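Local coordinates for protein tapirin (Caldicellulosiruptor hydrothermalis, PDB 6N2C) that probably helps its thermophilic bacterium adhere to plant biomass by binding cellulose, and carries a zinc ion on its beta-helical C-terminal domain, at residues Q528-V534 against N547-V553; T184-L188 against V202-M207; N482-S488 against V512-T518. The contacts are given in a common frame with arbitrary orientation. Residue numbers count along the deposited sequence, not the author numbering.

Contact 1: Q528-V534 against N547-V553. With ZN (zinc ion), chain C.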
loop_
_atom_site.group_PDB
_atom_site.type_symbol
_atom_site.label_atom_id
_atom_site.label_comp_id
_atom_site.label_asym_id
_atom_site.label_seq_id
_atom_site.Cartn_x
_atom_site.Cartn_y
_atom_site.Cartn_z
ATOM N N GLN A 528 28.000 -4.583 -7.210
ATOM C CA GLN A 528 26.955 -5.364 -7.974
ATOM C C GLN A 528 26.003 -4.470 -8.730
ATOM O O GLN A 528 25.495 -3.448 -8.176
ATOM C CB GLN A 528 26.165 -6.257 -6.973
ATOM C CG GLN A 528 27.026 -7.310 -6.274
ATOM C CD GLN A 528 27.458 -8.392 -7.235
ATOM O OE1 GLN A 528 26.613 -8.857 -8.017
ATOM N NE2 GLN A 528 28.786 -8.734 -7.275
ATOM N N ASN A 529 25.772 -4.771 -10.006
ATOM C CA ASN A 529 24.821 -4.051 -10.786
ATOM C C ASN A 529 23.711 -4.886 -11.426
ATOM O O ASN A 529 22.764 -4.329 -11.958
ATOM C CB ASN A 529 25.536 -3.243 -11.835
ATOM C CG ASN A 529 26.219 -4.110 -12.888
ATOM O OD1 ASN A 529 26.023 -5.316 -12.985
ATOM N ND2 ASN A 529 27.063 -3.484 -13.659
ATOM N N HIS A 530 23.825 -6.224 -11.392
ATOM C CA HIS A 530 22.792 -7.051 -11.973
ATOM C C HIS A 530 22.766 -8.353 -11.189
ATOM O O HIS A 530 23.744 -9.091 -11.172
ATOM C CB HIS A 530 23.113 -7.343 -13.455
ATOM C CG HIS A 530 22.089 -8.214 -14.157
ATOM N ND1 HIS A 530 22.398 -8.989 -15.258
ATOM C CD2 HIS A 530 20.785 -8.441 -13.901
ATOM C CE1 HIS A 530 21.314 -9.668 -15.620
ATOM N NE2 HIS A 530 20.311 -9.338 -14.813
ATOM N N LEU A 531 21.636 -8.628 -10.569
ATOM C CA LEU A 531 21.447 -9.873 -9.824
ATOM C C LEU A 531 20.152 -10.561 -10.213
ATOM O O LEU A 531 19.045 -9.997 -10.025
ATOM C CB LEU A 531 21.443 -9.596 -8.307
ATOM C CG LEU A 531 22.773 -9.335 -7.637
ATOM C CD1 LEU A 531 22.572 -8.657 -6.273
ATOM C CD2 LEU A 531 23.509 -10.666 -7.450
ATOM N N ASP A 532 20.269 -11.831 -10.650
ATOM C CA ASP A 532 19.123 -12.670 -10.955
ATOM C C ASP A 532 19.147 -13.784 -9.939
ATOM O O ASP A 532 20.177 -14.457 -9.796
ATOM C CB ASP A 532 19.302 -13.335 -12.324
ATOM C CG ASP A 532 19.096 -12.380 -13.482
ATOM O OD1 ASP A 532 18.383 -11.397 -13.265
ATOM O OD2 ASP A 532 19.551 -12.677 -14.539
ATOM N N GLY A 533 18.042 -13.971 -9.250
ATOM C CA GLY A 533 17.974 -15.002 -8.263
ATOM C C GLY A 533 17.100 -14.625 -7.112
ATOM O O GLY A 533 15.975 -14.105 -7.323
ATOM N N VAL A 534 17.522 -15.050 -5.897
ATOM C CA VAL A 534 16.664 -14.919 -4.722
ATOM C C VAL A 534 17.640 -14.549 -3.566
ATOM O O VAL A 534 18.747 -15.117 -3.445
ATOM C CB VAL A 534 15.901 -16.251 -4.423
ATOM C CG1 VAL A 534 15.348 -16.349 -3.102
ATOM C CG2 VAL A 534 14.936 -16.665 -5.509
ATOM N N ASN A 547 22.278 1.653 -8.265
ATOM C CA ASN A 547 22.456 1.407 -9.718
ATOM C C ASN A 547 22.491 -0.120 -10.035
ATOM O O ASN A 547 23.438 -0.661 -10.621
ATOM C CB ASN A 547 23.693 2.104 -10.208
ATOM C CG ASN A 547 23.651 3.624 -9.910
ATOM O OD1 ASN A 547 24.498 4.157 -9.189
ATOM N ND2 ASN A 547 22.636 4.281 -10.392
ATOM N N LEU A 548 21.463 -0.774 -9.561
ATOM C CA LEU A 548 21.424 -2.258 -9.555
ATOM C C LEU A 548 20.055 -2.683 -10.048
ATOM O O LEU A 548 18.995 -2.153 -9.598
ATOM C CB LEU A 548 21.723 -2.718 -8.124
ATOM C CG LEU A 548 21.256 -4.162 -7.756
ATOM C CD1 LEU A 548 22.131 -5.138 -8.504
ATOM C CD2 LEU A 548 21.485 -4.399 -6.280
ATOM N N ASN A 549 20.018 -3.685 -10.978
ATOM C CA ASN A 549 18.781 -4.289 -11.426
ATOM C C ASN A 549 18.765 -5.719 -10.757
ATOM O O ASN A 549 19.729 -6.463 -10.888
ATOM C CB ASN A 549 18.801 -4.508 -12.910
ATOM C CG ASN A 549 18.732 -3.242 -13.678
ATOM O OD1 ASN A 549 17.775 -2.443 -13.513
ATOM N ND2 ASN A 549 19.754 -3.010 -14.540
ATOM N N ILE A 550 17.638 -6.010 -10.090
ATOM C CA ILE A 550 17.359 -7.260 -9.368
ATOM C C ILE A 550 16.218 -7.885 -10.095
ATOM O O ILE A 550 15.152 -7.285 -10.285
ATOM C CB ILE A 550 17.009 -7.037 -7.855
ATOM C CG1 ILE A 550 18.199 -6.379 -7.162
ATOM C CG2 ILE A 550 16.711 -8.389 -7.156
ATOM C CD1 ILE A 550 17.906 -5.789 -5.849
ATOM N N GLU A 551 16.382 -9.146 -10.511
ATOM C CA GLU A 551 15.257 -9.868 -11.074
ATOM C C GLU A 551 15.141 -11.272 -10.394
ATOM O O GLU A 551 16.125 -11.960 -10.268
ATOM C CB GLU A 551 15.481 -10.125 -12.559
ATOM C CG GLU A 551 15.342 -8.904 -13.531
ATOM C CD GLU A 551 16.577 -8.004 -13.569
ATOM O OE1 GLU A 551 17.684 -8.527 -13.807
ATOM O OE2 GLU A 551 16.484 -6.762 -13.326
ATOM N N TYR A 552 13.943 -11.569 -9.987
ATOM C CA TYR A 552 13.627 -12.883 -9.423
ATOM C C TYR A 552 13.842 -13.957 -10.521
ATOM O O TYR A 552 13.279 -13.844 -11.671
ATOM C CB TYR A 552 12.183 -12.918 -9.004
ATOM C CG TYR A 552 11.581 -14.301 -8.707
ATOM C CD1 TYR A 552 11.938 -14.986 -7.572
ATOM C CD2 TYR A 552 10.753 -14.968 -9.636
ATOM C CE1 TYR A 552 11.392 -16.223 -7.309
ATOM C CE2 TYR A 552 10.231 -16.226 -9.360
ATOM C CZ TYR A 552 10.484 -16.801 -8.143
ATOM O OH TYR A 552 10.013 -18.074 -7.873
ATOM N N VAL A 553 14.480 -15.024 -10.112
ATOM C CA VAL A 553 14.456 -16.256 -10.834
ATOM C C VAL A 553 14.160 -17.356 -9.789
ATOM O O VAL A 553 14.791 -17.371 -8.739
ATOM C CB VAL A 553 15.826 -16.543 -11.475
ATOM C CG1 VAL A 553 15.985 -18.005 -12.036
ATOM C CG2 VAL A 553 16.144 -15.513 -12.534
HETATM ZN ZN ZN C . 18.527 -10.059 -14.725
HETATM O O HOH W 1 22.290 -3.996 -14.755
HETATM O O HOH W 2 21.926 -1.628 -13.402
#
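Residues 528-534 and 547-553 pair as parallel strands: the axes of 530-532 and 548-552 approach to 4.8 Å at 7°. The carbonyl of N529 accepts the first backbone hydrogen bond, from N549 N to N529 O (3.0 Å). Water 1 bridges the same junction, donating to N529 O (2.9 Å) and accepting from N549 ND2 (2.7 Å). H530 projects from the same face as N549, D532 and E551, and its NE2 binds zinc at 1.9 Å. L531 points to the other face, where its CD1 packs 4.2 Å from L548 CD1; its N and O both bond to strand 548-552, straddling I550: L531 N to N549 O (2.9 Å), E551 N to L531 O (2.8 Å). D532 returns to the metal face and supplies OD1 at 2.0 Å from ZN. G533 turns the corner with phi/psi of 147/-143°, angles at which a CB would be jammed against the carbonyl O of D532, so a residue without a side chain fits here; pairing continues through G533 N to E551 O (3.0 Å) and V553 N to G533 O (3.3 Å). Beyond it V534 CG2 lies 4.0 Å from Y552 CE1, and Y552 OH bonds to the T184 carbonyl. E551, from the other strand, adds OE1 at 2.0 Å from ZN. The short separations of E551 OE1 from H530 NE2 (2.9 Å) and D532 OD1 (3.0 Å) reflect shared coordination, not hydrogen bonding. H530 and D532, two apart and so on one face, meet E551 of the paired strand, so one zinc ties the two strands together.

Contact 2: T184-L188 against V202-M207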
loop_
_atom_site.group_PDB
_atom_site.type_symbol
_atom_site.label_atom_id
_atom_site.label_comp_id
_atom_site.label_asym_id
_atom_site.label_seq_id
_atom_site.Cartn_x
_atom_site.Cartn_y
_atom_site.Cartn_z
ATOM N N THR A 184 8.942 -20.545 -2.292
ATOM C CA THR A 184 9.708 -20.644 -3.501
ATOM C C THR A 184 9.267 -19.577 -4.571
ATOM O O THR A 184 9.825 -19.576 -5.727
ATOM C CB THR A 184 9.613 -22.028 -4.203
ATOM O OG1 THR A 184 8.297 -22.219 -4.705
ATOM C CG2 THR A 184 10.010 -23.128 -3.214
ATOM N N THR A 185 8.316 -18.738 -4.210
ATOM C CA THR A 185 7.809 -17.658 -5.098
ATOM C C THR A 185 8.264 -16.260 -4.665
ATOM O O THR A 185 7.708 -15.271 -5.105
ATOM C CB THR A 185 6.266 -17.679 -5.213
ATOM O OG1 THR A 185 5.640 -17.264 -4.009
ATOM C CG2 THR A 185 5.799 -19.094 -5.576
ATOM N N TYR A 186 9.232 -16.219 -3.753
ATOM C CA TYR A 186 9.740 -14.941 -3.210
ATOM C C TYR A 186 11.101 -14.605 -3.706
ATOM O O TYR A 186 12.048 -15.408 -3.597
ATOM C CB TYR A 186 9.694 -14.918 -1.652
ATOM C CG TYR A 186 8.308 -14.733 -1.052
ATOM C CD1 TYR A 186 7.360 -15.730 -1.131
ATOM C CD2 TYR A 186 8.008 -13.615 -0.352
ATOM C CE1 TYR A 186 6.096 -15.585 -0.587
ATOM C CE2 TYR A 186 6.785 -13.476 0.278
ATOM C CZ TYR A 186 5.827 -14.459 0.145
ATOM O OH TYR A 186 4.597 -14.306 0.744
ATOM N N GLY A 187 11.281 -13.389 -4.208
ATOM C CA GLY A 187 12.547 -12.961 -4.675
ATOM C C GLY A 187 13.422 -12.322 -3.607
ATOM O O GLY A 187 14.660 -12.398 -3.660
ATOM N N LEU A 188 12.766 -11.667 -2.651
ATOM C CA LEU A 188 13.465 -10.979 -1.507
ATOM C C LEU A 188 12.646 -11.273 -0.257
ATOM O O LEU A 188 11.399 -11.118 -0.209
ATOM C CB LEU A 188 13.624 -9.428 -1.746
ATOM C CG LEU A 188 14.292 -9.057 -3.043
ATOM C CD1 LEU A 188 14.157 -7.566 -3.236
ATOM C CD2 LEU A 188 15.724 -9.463 -3.109
ATOM N N VAL A 202 13.721 -3.388 -9.090
ATOM C CA VAL A 202 13.393 -4.762 -8.607
ATOM C C VAL A 202 12.233 -5.261 -9.466
ATOM O O VAL A 202 11.190 -4.644 -9.495
ATOM C CB VAL A 202 12.981 -4.763 -7.146
ATOM C CG1 VAL A 202 12.536 -6.149 -6.679
ATOM C CG2 VAL A 202 14.078 -4.229 -6.253
ATOM N N THR A 203 12.373 -6.484 -10.051
ATOM C CA THR A 203 11.311 -7.220 -10.693
ATOM C C THR A 203 11.183 -8.513 -9.892
ATOM O O THR A 203 12.160 -9.241 -9.788
ATOM C CB THR A 203 11.609 -7.496 -12.161
ATOM O OG1 THR A 203 11.943 -6.270 -12.857
ATOM C CG2 THR A 203 10.395 -8.125 -12.864
ATOM N N THR A 204 10.023 -8.723 -9.293
ATOM C CA THR A 204 9.832 -9.884 -8.429
ATOM C C THR A 204 8.485 -10.459 -8.517
ATOM O O THR A 204 7.546 -9.890 -9.122
ATOM C CB THR A 204 10.246 -9.559 -6.995
ATOM O OG1 THR A 204 10.385 -10.801 -6.238
ATOM C CG2 THR A 204 9.141 -8.739 -6.318
ATOM N N ARG A 205 8.306 -11.634 -7.903
ATOM C CA ARG A 205 6.982 -12.172 -7.708
ATOM C C ARG A 205 6.560 -11.695 -6.349
ATOM O O ARG A 205 5.944 -10.590 -6.270
ATOM C CB ARG A 205 6.880 -13.708 -7.819
ATOM C CG ARG A 205 7.034 -14.257 -9.185
ATOM C CD ARG A 205 6.629 -15.722 -9.151
ATOM N NE ARG A 205 5.213 -15.967 -8.815
ATOM C CZ ARG A 205 4.623 -17.154 -8.939
ATOM N NH1 ARG A 205 5.313 -18.246 -9.314
ATOM N NH2 ARG A 205 3.344 -17.278 -8.613
ATOM N N ASN A 206 6.965 -12.395 -5.283
ATOM C CA ASN A 206 6.620 -11.949 -3.910
ATOM C C ASN A 206 7.766 -11.407 -3.125
ATOM O O ASN A 206 8.900 -11.842 -3.307
ATOM C CB ASN A 206 5.863 -13.064 -3.234
ATOM C CG ASN A 206 4.581 -13.398 -3.996
ATOM O OD1 ASN A 206 3.868 -12.485 -4.439
ATOM N ND2 ASN A 206 4.253 -14.716 -4.188
ATOM N N MET A 207 7.481 -10.470 -2.168
ATOM C CA MET A 207 8.524 -9.901 -1.342
ATOM C C MET A 207 7.964 -9.734 0.053
ATOM O O MET A 207 6.767 -9.433 0.206
ATOM C CB MET A 207 8.937 -8.488 -1.892
ATOM C CG MET A 207 9.842 -7.711 -0.958
ATOM S SD MET A 207 10.544 -6.138 -1.693
ATOM C CE MET A 207 9.644 -6.274 -3.252
#
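V202 opens the second segment on the interior side, its CG1 4.1 Å from L188 CD1. T204 also faces 184-188, and its OG1 occupies the space beside G187: an ideal CB on G187 would fall 2.3 Å from that atom, a clash that the absence of a side chain avoids. At R205 the chain bends between strands 200-203 and 206-209, with phi/psi of -93/-83°. R205 CB sits 3.2 Å from T185 O, and T185 CG2 lies over one face of the guanidinium, 3.9 Å from R205 NH1.

N206 makes the densest set of interactions. Its backbone pairs in parallel with Y186 (CA-CA 4.4 Å): N206 N donates to T185 O at 3.0 Å, and N206 O accepts from G187 N at 3.0 Å. Its side chain adds N206 ND2 to T185 OG1 (2.9 Å), itself hydrogen-bonded to the D182 carbonyl, while OD1 bonds to N231, in the next strand. N206 CB stands 3.4 Å from the centroid of the Y186 ring and only 1° off the ring normal, a well-centred CH-pi contact. M207 then points to the other face, bringing SD 4.2 Å from L188 CD1; M207 CA also approaches L188 O at 3.3 Å in a CA-H...O contact.

The contact joins parallel strands 186-190 and 206-209, from successive coils of the beta-helix, and reaches strand 200-203 of another sheet. Strand 206-209 lies between 186-190 and 231-234, and strand 534-537 lies beyond 186-190, where G187 bonds to L535. V202 and M207 both touch I227 of strand 227-229, while T204 and R205 meet Y552 of strand 548-552.

Contact 3: N482-S488 against V512-T518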
loop_
_atom_site.group_PDB
_atom_site.type_symbol
_atom_site.label_atom_id
_atom_site.label_comp_id
_atom_site.label_asym_id
_atom_site.label_seq_id
_atom_site.Cartn_x
_atom_site.Cartn_y
_atom_site.Cartn_z
ATOM N N ASN A 482 24.992 -22.115 -14.688
ATOM C CA ASN A 482 24.541 -20.703 -14.705
ATOM C C ASN A 482 24.158 -20.207 -13.259
ATOM O O ASN A 482 23.326 -19.286 -13.177
ATOM C CB ASN A 482 23.385 -20.465 -15.669
ATOM C CG ASN A 482 22.118 -21.309 -15.368
ATOM O OD1 ASN A 482 22.206 -22.356 -14.743
ATOM N ND2 ASN A 482 20.986 -20.943 -15.948
ATOM N N TYR A 483 24.659 -20.873 -12.201
ATOM C CA TYR A 483 24.296 -20.453 -10.859
ATOM C C TYR A 483 25.168 -20.904 -9.737
ATOM O O TYR A 483 25.901 -21.921 -9.837
ATOM C CB TYR A 483 22.891 -20.831 -10.515
ATOM C CG TYR A 483 22.646 -22.342 -10.368
ATOM C CD1 TYR A 483 22.671 -22.957 -9.100
ATOM C CD2 TYR A 483 22.232 -23.132 -11.455
ATOM C CE1 TYR A 483 22.385 -24.332 -8.937
ATOM C CE2 TYR A 483 21.883 -24.489 -11.267
ATOM C CZ TYR A 483 22.017 -25.098 -10.037
ATOM O OH TYR A 483 21.611 -26.444 -9.864
ATOM N N TYR A 484 25.139 -20.106 -8.649
ATOM C CA TYR A 484 25.698 -20.466 -7.392
ATOM C C TYR A 484 24.672 -20.287 -6.309
ATOM O O TYR A 484 23.820 -19.426 -6.417
ATOM C CB TYR A 484 26.920 -19.631 -7.046
ATOM C CG TYR A 484 28.113 -19.884 -7.929
ATOM C CD1 TYR A 484 28.293 -19.149 -9.099
ATOM C CD2 TYR A 484 29.059 -20.825 -7.580
ATOM C CE1 TYR A 484 29.387 -19.365 -9.902
ATOM C CE2 TYR A 484 30.162 -21.075 -8.399
ATOM C CZ TYR A 484 30.328 -20.323 -9.549
ATOM O OH TYR A 484 31.405 -20.546 -10.357
ATOM N N SER A 485 24.696 -21.185 -5.336
ATOM C CA SER A 485 23.777 -21.142 -4.162
ATOM C C SER A 485 24.597 -21.120 -2.895
ATOM O O SER A 485 25.758 -21.543 -2.882
ATOM C CB SER A 485 22.807 -22.320 -4.113
ATOM O OG SER A 485 22.052 -22.521 -5.312
ATOM N N LEU A 486 23.975 -20.605 -1.820
ATOM C CA LEU A 486 24.513 -20.651 -0.487
ATOM C C LEU A 486 23.363 -20.732 0.491
ATOM O O LEU A 486 22.447 -19.883 0.477
ATOM C CB LEU A 486 25.404 -19.408 -0.239
ATOM C CG LEU A 486 25.844 -19.148 1.202
ATOM C CD1 LEU A 486 26.758 -20.284 1.640
ATOM C CD2 LEU A 486 26.390 -17.744 1.449
ATOM N N VAL A 487 23.441 -21.762 1.388
ATOM C CA VAL A 487 22.584 -21.915 2.540
ATOM C C VAL A 487 23.558 -21.758 3.711
ATOM O O VAL A 487 24.467 -22.572 3.807
ATOM C CB VAL A 487 21.802 -23.237 2.640
ATOM C CG1 VAL A 487 20.735 -23.165 3.745
ATOM C CG2 VAL A 487 21.050 -23.552 1.306
ATOM N N SER A 488 23.354 -20.668 4.505
ATOM C CA SER A 488 24.341 -20.256 5.482
ATOM C C SER A 488 23.776 -20.138 6.868
ATOM O O SER A 488 22.714 -19.557 7.042
ATOM C CB SER A 488 24.949 -18.951 5.070
ATOM O OG SER A 488 26.019 -18.570 5.991
ATOM N N VAL A 512 25.946 -14.954 -13.705
ATOM C CA VAL A 512 25.345 -16.145 -13.195
ATOM C C VAL A 512 24.346 -15.804 -12.118
ATOM O O VAL A 512 24.475 -14.800 -11.394
ATOM C CB VAL A 512 26.380 -17.114 -12.635
ATOM C CG1 VAL A 512 27.404 -17.435 -13.740
ATOM C CG2 VAL A 512 27.101 -16.602 -11.406
ATOM N N GLN A 513 23.420 -16.696 -11.961
ATOM C CA GLN A 513 22.400 -16.524 -10.964
ATOM C C GLN A 513 22.937 -16.775 -9.604
ATOM O O GLN A 513 23.816 -17.575 -9.416
ATOM C CB GLN A 513 21.190 -17.376 -11.260
ATOM C CG GLN A 513 20.562 -17.268 -12.681
ATOM C CD GLN A 513 19.590 -18.330 -13.083
ATOM O OE1 GLN A 513 19.448 -19.352 -12.377
ATOM N NE2 GLN A 513 18.948 -18.169 -14.264
ATOM N N ILE A 514 22.313 -16.097 -8.617
ATOM C CA ILE A 514 22.785 -16.129 -7.243
ATOM C C ILE A 514 21.600 -16.423 -6.349
ATOM O O ILE A 514 20.622 -15.700 -6.391
ATOM C CB ILE A 514 23.456 -14.801 -6.844
ATOM C CG1 ILE A 514 24.721 -14.485 -7.668
ATOM C CG2 ILE A 514 23.784 -14.771 -5.367
ATOM C CD1 ILE A 514 25.809 -15.424 -7.388
ATOM N N PHE A 515 21.727 -17.451 -5.505
ATOM C CA PHE A 515 20.657 -17.804 -4.574
ATOM C C PHE A 515 21.252 -17.885 -3.167
ATOM O O PHE A 515 22.106 -18.747 -2.901
ATOM C CB PHE A 515 20.030 -19.154 -4.995
ATOM C CG PHE A 515 19.477 -19.116 -6.346
ATOM C CD1 PHE A 515 18.217 -18.637 -6.614
ATOM C CD2 PHE A 515 20.289 -19.513 -7.445
ATOM C CE1 PHE A 515 17.710 -18.585 -7.906
ATOM C CE2 PHE A 515 19.794 -19.418 -8.701
ATOM C CZ PHE A 515 18.532 -19.012 -8.940
ATOM N N VAL A 516 20.789 -17.002 -2.289
ATOM C CA VAL A 516 21.263 -16.914 -0.899
ATOM C C VAL A 516 20.146 -17.102 0.083
ATOM O O VAL A 516 19.122 -16.413 0.022
ATOM C CB VAL A 516 22.024 -15.603 -0.659
ATOM C CG1 VAL A 516 22.561 -15.589 0.759
ATOM C CG2 VAL A 516 23.152 -15.440 -1.602
ATOM N N ILE A 517 20.297 -18.071 1.005
ATOM C CA ILE A 517 19.347 -18.302 2.051
ATOM C C ILE A 517 20.132 -18.354 3.357
ATOM O O ILE A 517 20.947 -19.303 3.507
ATOM C CB ILE A 517 18.564 -19.586 1.870
ATOM C CG1 ILE A 517 17.806 -19.608 0.510
ATOM C CG2 ILE A 517 17.526 -19.706 3.018
ATOM C CD1 ILE A 517 18.653 -20.211 -0.612
ATOM N N THR A 518 19.898 -17.424 4.277
ATOM C CA THR A 518 20.882 -17.300 5.391
ATOM C C THR A 518 20.280 -16.866 6.675
ATOM O O THR A 518 19.221 -16.224 6.692
ATOM C CB THR A 518 21.983 -16.332 5.047
ATOM O OG1 THR A 518 22.929 -16.261 6.156
ATOM C CG2 THR A 518 21.501 -14.929 4.769
#
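On one face, L486 and V516 form the middle of the apolar packing, with L486 CD2 4.4 Å from V516 CG1; Y484 CB continues it 4.4 Å from I514 CD1. The other face carries F515, whose CE2 approaches Y483 CB at 3.9 Å, and V487 beside I517. Helix 494-500 packs against the first face through I496 and I499, and helix 557-565 against the second through L559.

Between these faces the backbones run parallel: the axes of 483-488 and 513-518 approach to 4.7 Å, at 2°. Six hydrogen bonds alternate in direction: Q513 N to N482 O (2.9 Å), Y484 N to Q513 O (3.0 Å), F515 N to Y484 O (3.0 Å), L486 N to F515 O (2.8 Å), I517 N to L486 O (2.9 Å) and S488 N to I517 O (2.9 Å).

Farther out, V512 CG2 meets the edge of the Y484 ring, 3.6 Å from CD1. At one end N482 ND2 and Q513 NE2 are 3.8 Å apart; at the other, S488 CB lies 3.5 Å from T518 OG1. The polar ends of these last two side chains look elsewhere, S488 OG to D495 and T518 OG1 to S520.

Parallel neighbours linked through helix 494-500 define a beta-alpha-beta unit, here placed at the end of a long parallel sheet of the beta-helix.

In the fold
The three contacts occupy one end of the beta-helix, and contact 1 lies in touch with both others. Its centre is 11 Å from that of contact 2, to which it is joined by probable hydrogen bonds Y552 OH to T184 O (2.6 Å) and T203 N to I550 O (2.9 Å). It is 12 Å, centre to centre, from contact 3, with probable bonds I514 N to D532 O (2.9 Å) and V516 N to V534 O (3.0 Å). Contacts 2 and 3 do not touch, their nearest atoms being about 7 Å apart. Zinc belongs to contact 1; the side chains of Q513 and V202 approach it to about 8 and 11 Å.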